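Local atomic coordinates of chorismate mutase and shikimate 5-dehydrogenase fusion protein (Clostridium acetobutylicum, PDB entry 3FBT), a protein that probably catalyses the reversible NADPH-linked reduction of 3-dehydroshikimate to shikimate, acting as the dehydrogenase part of a fusion with chorismate mutase on the route to aromatic amino acids. Residues S6-I11 / V31-I36; V126-G131 / Y150-N155. One frame throughout, in Å; residues are numbered along the deposited sequence.

Interaction 1 of 2, residues S6-I11 / V31-I36; sequences SIYGLI and VGIKGI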
loop_
_atom_site.group_PDB
_atom_site.type_symbol
_atom_site.label_atom_id
_atom_site.label_comp_id
_atom_site.label_asym_id
_atom_site.label_seq_id
_atom_site.Cartn_x
_atom_site.Cartn_y
_atom_site.Cartn_z
ATOM N N SER A 6 2.788 -0.293 7.116
ATOM C CA SER A 6 2.124 -1.538 6.783
ATOM C C SER A 6 0.872 -1.278 5.928
ATOM O O SER A 6 0.103 -0.435 6.273
ATOM C CB SER A 6 1.699 -2.214 8.071
ATOM O OG SER A 6 2.813 -2.883 8.610
ATOM N N ILE A 7 0.721 -2.003 4.809
ATOM C CA ILE A 7 -0.407 -1.834 3.910
ATOM C C ILE A 7 -1.455 -2.964 4.148
ATOM O O ILE A 7 -1.155 -4.133 4.001
ATOM C CB ILE A 7 0.081 -1.880 2.431
ATOM C CG1 ILE A 7 1.141 -0.789 2.148
ATOM C CG2 ILE A 7 -1.130 -1.791 1.466
ATOM C CD1 ILE A 7 1.939 -1.076 0.936
ATOM N N TYR A 8 -2.692 -2.625 4.469
ATOM C CA TYR A 8 -3.734 -3.657 4.684
ATOM C C TYR A 8 -4.843 -3.190 3.736
ATOM O O TYR A 8 -4.715 -2.103 3.136
ATOM C CB TYR A 8 -4.279 -3.578 6.102
ATOM C CG TYR A 8 -3.258 -3.712 7.210
ATOM C CD1 TYR A 8 -3.055 -4.929 7.844
ATOM C CD2 TYR A 8 -2.553 -2.605 7.688
ATOM C CE1 TYR A 8 -2.204 -5.050 8.874
ATOM C CE2 TYR A 8 -1.670 -2.733 8.718
ATOM C CZ TYR A 8 -1.495 -3.975 9.299
ATOM O OH TYR A 8 -0.643 -4.139 10.350
ATOM N N GLY A 9 -5.894 -3.985 3.555
ATOM C CA GLY A 9 -6.928 -3.601 2.623
ATOM C C GLY A 9 -7.997 -4.633 2.440
ATOM O O GLY A 9 -8.002 -5.682 3.117
ATOM N N LEU A 10 -8.852 -4.397 1.460
ATOM C CA LEU A 10 -9.929 -5.349 1.099
ATOM C C LEU A 10 -9.760 -5.558 -0.399
ATOM O O LEU A 10 -9.669 -4.595 -1.191
ATOM C CB LEU A 10 -11.320 -4.716 1.312
ATOM C CG LEU A 10 -12.592 -5.456 0.768
ATOM C CD1 LEU A 10 -12.731 -6.854 1.433
ATOM C CD2 LEU A 10 -13.953 -4.628 1.017
ATOM N N ILE A 11 -9.762 -6.799 -0.822
ATOM C CA ILE A 11 -9.842 -6.961 -2.273
ATOM C C ILE A 11 -11.222 -7.549 -2.723
ATOM O O ILE A 11 -11.785 -8.460 -2.084
ATOM C CB ILE A 11 -8.606 -7.745 -2.758
ATOM C CG1 ILE A 11 -8.688 -8.069 -4.209
ATOM C CG2 ILE A 11 -8.541 -9.127 -2.055
ATOM C CD1 ILE A 11 -7.278 -8.232 -4.758
ATOM N N VAL A 31 -4.714 0.682 18.808
ATOM C CA VAL A 31 -3.730 -0.299 19.227
ATOM C C VAL A 31 -2.321 0.155 18.906
ATOM O O VAL A 31 -1.380 -0.625 19.107
ATOM C CB VAL A 31 -3.953 -1.715 18.628
ATOM C CG1 VAL A 31 -5.430 -2.049 18.514
ATOM C CG2 VAL A 31 -3.247 -1.859 17.310
ATOM N N GLY A 32 -2.168 1.381 18.394
ATOM C CA GLY A 32 -0.840 1.896 17.965
ATOM C C GLY A 32 -0.179 1.170 16.792
ATOM O O GLY A 32 0.982 0.800 16.850
ATOM N N ILE A 33 -0.889 0.998 15.690
ATOM C CA ILE A 33 -0.292 0.353 14.534
ATOM C C ILE A 33 -0.108 1.478 13.508
ATOM O O ILE A 33 -1.028 2.263 13.300
ATOM C CB ILE A 33 -1.260 -0.740 13.969
ATOM C CG1 ILE A 33 -1.302 -1.960 14.898
ATOM C CG2 ILE A 33 -0.845 -1.205 12.546
ATOM C CD1 ILE A 33 -1.316 -3.277 14.102
ATOM N N LYS A 34 1.050 1.571 12.863
ATOM C CA LYS A 34 1.189 2.542 11.736
ATOM C C LYS A 34 0.787 1.805 10.447
ATOM O O LYS A 34 1.517 0.939 9.999
ATOM C CB LYS A 34 2.627 3.037 11.579
ATOM C CG LYS A 34 2.704 4.366 10.760
ATOM C CD LYS A 34 4.151 4.730 10.354
ATOM C CE LYS A 34 5.063 3.472 10.356
ATOM N NZ LYS A 34 6.496 3.870 10.124
ATOM N N GLY A 35 -0.354 2.149 9.859
ATOM C CA GLY A 35 -0.951 1.321 8.844
ATOM C C GLY A 35 -1.953 2.113 8.056
ATOM O O GLY A 35 -2.371 3.213 8.475
ATOM N N ILE A 36 -2.276 1.600 6.875
ATOM C CA ILE A 36 -3.408 2.111 6.097
ATOM C C ILE A 36 -4.248 0.909 5.658
ATOM O O ILE A 36 -3.722 -0.222 5.551
ATOM C CB ILE A 36 -2.914 2.780 4.782
ATOM C CG1 ILE A 36 -2.275 1.719 3.862
ATOM C CG2 ILE A 36 -1.948 3.998 5.094
ATOM C CD1 ILE A 36 -1.836 2.266 2.437
#
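Ser-6 O is gripped twice: by one conventional hydrogen bond, from Ile-36 N at 3.2 Å and nearly along the C=O axis, and by a weaker C-H contact from Gly-35 CA at 3.3 Å. The pairing is parallel and closes the beta-alpha-beta unit made by strand 6-12, helix 19-31 and strand 35-41 in the predicted shikimate-binding domain. Gly-32 ends the helix in a Schellman motif; its positive phi, easy for a residue without a side chain, turns the chain back toward the sheet.

Tyr-8 N donates a hydrogen bond to Ile-36 O, 2.8 Å, and the Tyr-8 ring edge lies beside that oxygen, which sits in the ring plane. Ahead of this pair, Ser-6 N makes a weak bond to Lys-34 O (3.4 Å). Gly-35 suits its place because, with no side chain, it lets the ring edge of Tyr-8 come up beside its CA, CE2 standing 4.1 Å from Gly-35 CA.

Tyr-8 CG is anti to the carbonyl carbon (chi1 -57°), which carries the ring back along the strand toward Ile-33. The two side chains cross at about a right angle, and Tyr-8 OH comes within 3.7 Å of Ile-33 CG2. The hydroxyl itself is tied to Asn-252 of helix 237-252, so the phenol serves both apolar and polar neighbours; Phe-28 of the connecting helix meets the ring too.

Between the two segments the Ile-7/Ile-36 face is aliphatic. Strand 35-41 is outermost in this chain's sheet, and Ile-36 packs there on Ile-36 of the second subunit. Its CG1 takes the crowded position between backbone N and carbonyl carbon (chi1 66°), lying over Ile-7 CA and bringing Ile-36 CD1 to 4.2 Å from Ile-7 CG2.

Interaction 2 of 2, residues V126-G131 / Y150-N155; sequences VVLGSG and YVVTRN. With SO4 (sulfate ion), chain E.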
loop_
_atom_site.group_PDB
_atom_site.type_symbol
_atom_site.label_atom_id
_atom_site.label_comp_id
_atom_site.label_asym_id
_atom_site.label_seq_id
_atom_site.Cartn_x
_atom_site.Cartn_y
_atom_site.Cartn_z
ATOM N N VAL A 126 -34.022 -19.416 12.174
ATOM C CA VAL A 126 -34.411 -19.205 10.808
ATOM C C VAL A 126 -33.525 -18.224 10.054
ATOM O O VAL A 126 -33.435 -17.061 10.394
ATOM C CB VAL A 126 -35.928 -18.769 10.726
ATOM C CG1 VAL A 126 -36.270 -18.369 9.311
ATOM C CG2 VAL A 126 -36.784 -19.972 11.165
ATOM N N VAL A 127 -32.900 -18.686 9.003
ATOM C CA VAL A 127 -32.050 -17.797 8.192
ATOM C C VAL A 127 -32.688 -17.376 6.878
ATOM O O VAL A 127 -33.123 -18.231 6.064
ATOM C CB VAL A 127 -30.683 -18.483 7.875
ATOM C CG1 VAL A 127 -29.738 -17.517 7.114
ATOM C CG2 VAL A 127 -30.042 -19.021 9.095
ATOM N N LEU A 128 -32.700 -16.065 6.627
ATOM C CA LEU A 128 -33.239 -15.552 5.384
ATOM C C LEU A 128 -32.167 -15.292 4.339
ATOM O O LEU A 128 -31.234 -14.506 4.583
ATOM C CB LEU A 128 -34.014 -14.261 5.597
ATOM C CG LEU A 128 -34.959 -14.301 6.805
ATOM C CD1 LEU A 128 -35.573 -12.900 6.918
ATOM C CD2 LEU A 128 -35.958 -15.370 6.665
ATOM N N GLY A 129 -32.322 -15.928 3.176
ATOM C CA GLY A 129 -31.320 -15.930 2.101
ATOM C C GLY A 129 -30.188 -16.952 2.202
ATOM O O GLY A 129 -29.825 -17.435 3.272
ATOM N N SER A 130 -29.591 -17.257 1.059
ATOM C CA SER A 130 -28.509 -18.233 0.979
ATOM C C SER A 130 -27.158 -17.714 0.557
ATOM O O SER A 130 -26.230 -18.503 0.458
ATOM C CB SER A 130 -28.894 -19.293 -0.034
ATOM O OG SER A 130 -29.086 -18.647 -1.273
ATOM N N GLY A 131 -27.050 -16.427 0.240
ATOM C CA GLY A 131 -25.770 -15.781 -0.027
ATOM C C GLY A 131 -25.291 -14.783 1.032
ATOM O O GLY A 131 -25.672 -14.821 2.215
ATOM N N TYR A 150 -33.694 -23.390 9.838
ATOM C CA TYR A 150 -34.292 -23.302 8.562
ATOM C C TYR A 150 -33.492 -22.321 7.714
ATOM O O TYR A 150 -33.079 -21.310 8.216
ATOM C CB TYR A 150 -35.754 -22.828 8.685
ATOM C CG TYR A 150 -36.616 -23.923 9.281
ATOM C CD1 TYR A 150 -37.290 -24.834 8.460
ATOM C CD2 TYR A 150 -36.724 -24.071 10.670
ATOM C CE1 TYR A 150 -38.078 -25.866 9.019
ATOM C CE2 TYR A 150 -37.492 -25.089 11.248
ATOM C CZ TYR A 150 -38.174 -25.974 10.428
ATOM O OH TYR A 150 -38.919 -26.974 11.011
ATOM N N VAL A 151 -33.378 -22.612 6.423
ATOM C CA VAL A 151 -32.837 -21.678 5.457
ATOM C C VAL A 151 -33.925 -21.339 4.501
ATOM O O VAL A 151 -34.508 -22.229 3.903
ATOM C CB VAL A 151 -31.696 -22.347 4.696
ATOM C CG1 VAL A 151 -31.164 -21.443 3.580
ATOM C CG2 VAL A 151 -30.563 -22.795 5.718
ATOM N N VAL A 152 -34.244 -20.061 4.363
ATOM C CA VAL A 152 -35.373 -19.697 3.552
ATOM C C VAL A 152 -34.902 -18.972 2.296
ATOM O O VAL A 152 -34.183 -18.008 2.390
ATOM C CB VAL A 152 -36.329 -18.740 4.283
ATOM C CG1 VAL A 152 -37.655 -18.634 3.507
ATOM C CG2 VAL A 152 -36.533 -19.176 5.784
ATOM N N THR A 153 -35.356 -19.436 1.130
ATOM C CA THR A 153 -34.812 -19.013 -0.156
ATOM C C THR A 153 -35.901 -18.652 -1.207
ATOM O O THR A 153 -37.066 -19.129 -1.165
ATOM C CB THR A 153 -33.920 -20.186 -0.738
ATOM O OG1 THR A 153 -33.437 -19.862 -2.052
ATOM C CG2 THR A 153 -34.733 -21.427 -0.867
ATOM N N ARG A 154 -35.500 -17.887 -2.198
ATOM C CA ARG A 154 -36.401 -17.649 -3.334
ATOM C C ARG A 154 -36.344 -18.807 -4.294
ATOM O O ARG A 154 -37.205 -18.952 -5.151
ATOM C CB ARG A 154 -36.015 -16.385 -4.047
ATOM C CG ARG A 154 -36.606 -15.214 -3.416
ATOM C CD ARG A 154 -35.869 -14.009 -3.852
ATOM N NE ARG A 154 -34.448 -14.307 -3.988
ATOM C CZ ARG A 154 -33.606 -13.521 -4.664
ATOM N NH1 ARG A 154 -34.076 -12.420 -5.257
ATOM N NH2 ARG A 154 -32.316 -13.818 -4.749
ATOM N N ASN A 155 -35.328 -19.628 -4.134
ATOM C CA ASN A 155 -35.108 -20.791 -4.988
ATOM C C ASN A 155 -34.849 -22.082 -4.260
ATOM O O ASN A 155 -33.709 -22.543 -4.179
ATOM C CB ASN A 155 -33.887 -20.538 -5.881
ATOM C CG ASN A 155 -33.928 -21.357 -7.143
ATOM O OD1 ASN A 155 -34.091 -22.603 -7.124
ATOM N ND2 ASN A 155 -33.765 -20.676 -8.262
HETATM S S SO4 E . -32.016 -16.536 -2.075
HETATM O O1 SO4 E . -33.447 -16.245 -1.779
HETATM O O2 SO4 E . -31.960 -16.089 -3.469
HETATM O O3 SO4 E . -31.088 -15.693 -1.298
HETATM O O4 SO4 E . -31.584 -17.910 -1.865
#
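Strands 126-128 and 150-153 run parallel, their axes 4.7 Å apart and inclined by 24°; they flank helix 134-143 in a beta-alpha-beta unit of the Rossmann-type, probably NADP-binding, domain. Val-127 turns both its N and its O to strand 150-153: the N donates almost straight (176°) to Tyr-150 O, and the O accepts from Val-152 N. Gly-129 N then bonds to Val-152 O at the glycine-rich turn; the positive phi of Gly-129 (84°) is easy without a side chain.

Beta-branched residues suit these extended strands. Val-126 CG1, anti to its backbone N, reaches Val-152 CG2 at 3.6 Å, and Leu-128 lies side by side with Val-152, its CD2 against the same methyl. On the opposite face Val-127 and Val-151 both pack on Leu-138 of helix 134-143.

A sulfate, probably from the crystallisation liquor, lies beyond the strands, consistent with the site for the 2'-phosphate of NADP. Ser-130 N holds O3, and Ser-130 OG shares O4 with Thr-153 OG1. The guanidinium meets it edge-on, Arg-154 NH2 donating to sulfate O2 at 2.6 Å, while Arg-154 N holds O1. Thr-153 OG1, 2.7 Å from sulfate O4, also accepts from Asn-155 N in an ST turn.

How the interactions relate
The two interactions come one after the other along the chain and belong to different domains. Interaction 1 lies in the mixed sheet of the predicted substrate-binding domain, interaction 2 in the parallel sheet of the predicted NADP-binding domain; they share no strand or helix. Their centres are 35 Å apart, on opposite sides of the chain's centre, and their nearest atoms about 15 Å apart. Each joins the two strands of a beta-alpha-beta unit, yet with different surroundings: 6-11/31-36 borders the second subunit, whereas 126-131/150-155 touches no other chain and ends at the predicted cofactor site. Together they reflect the two-domain plan of shikimate dehydrogenases, which bind substrate and cofactor between the domains.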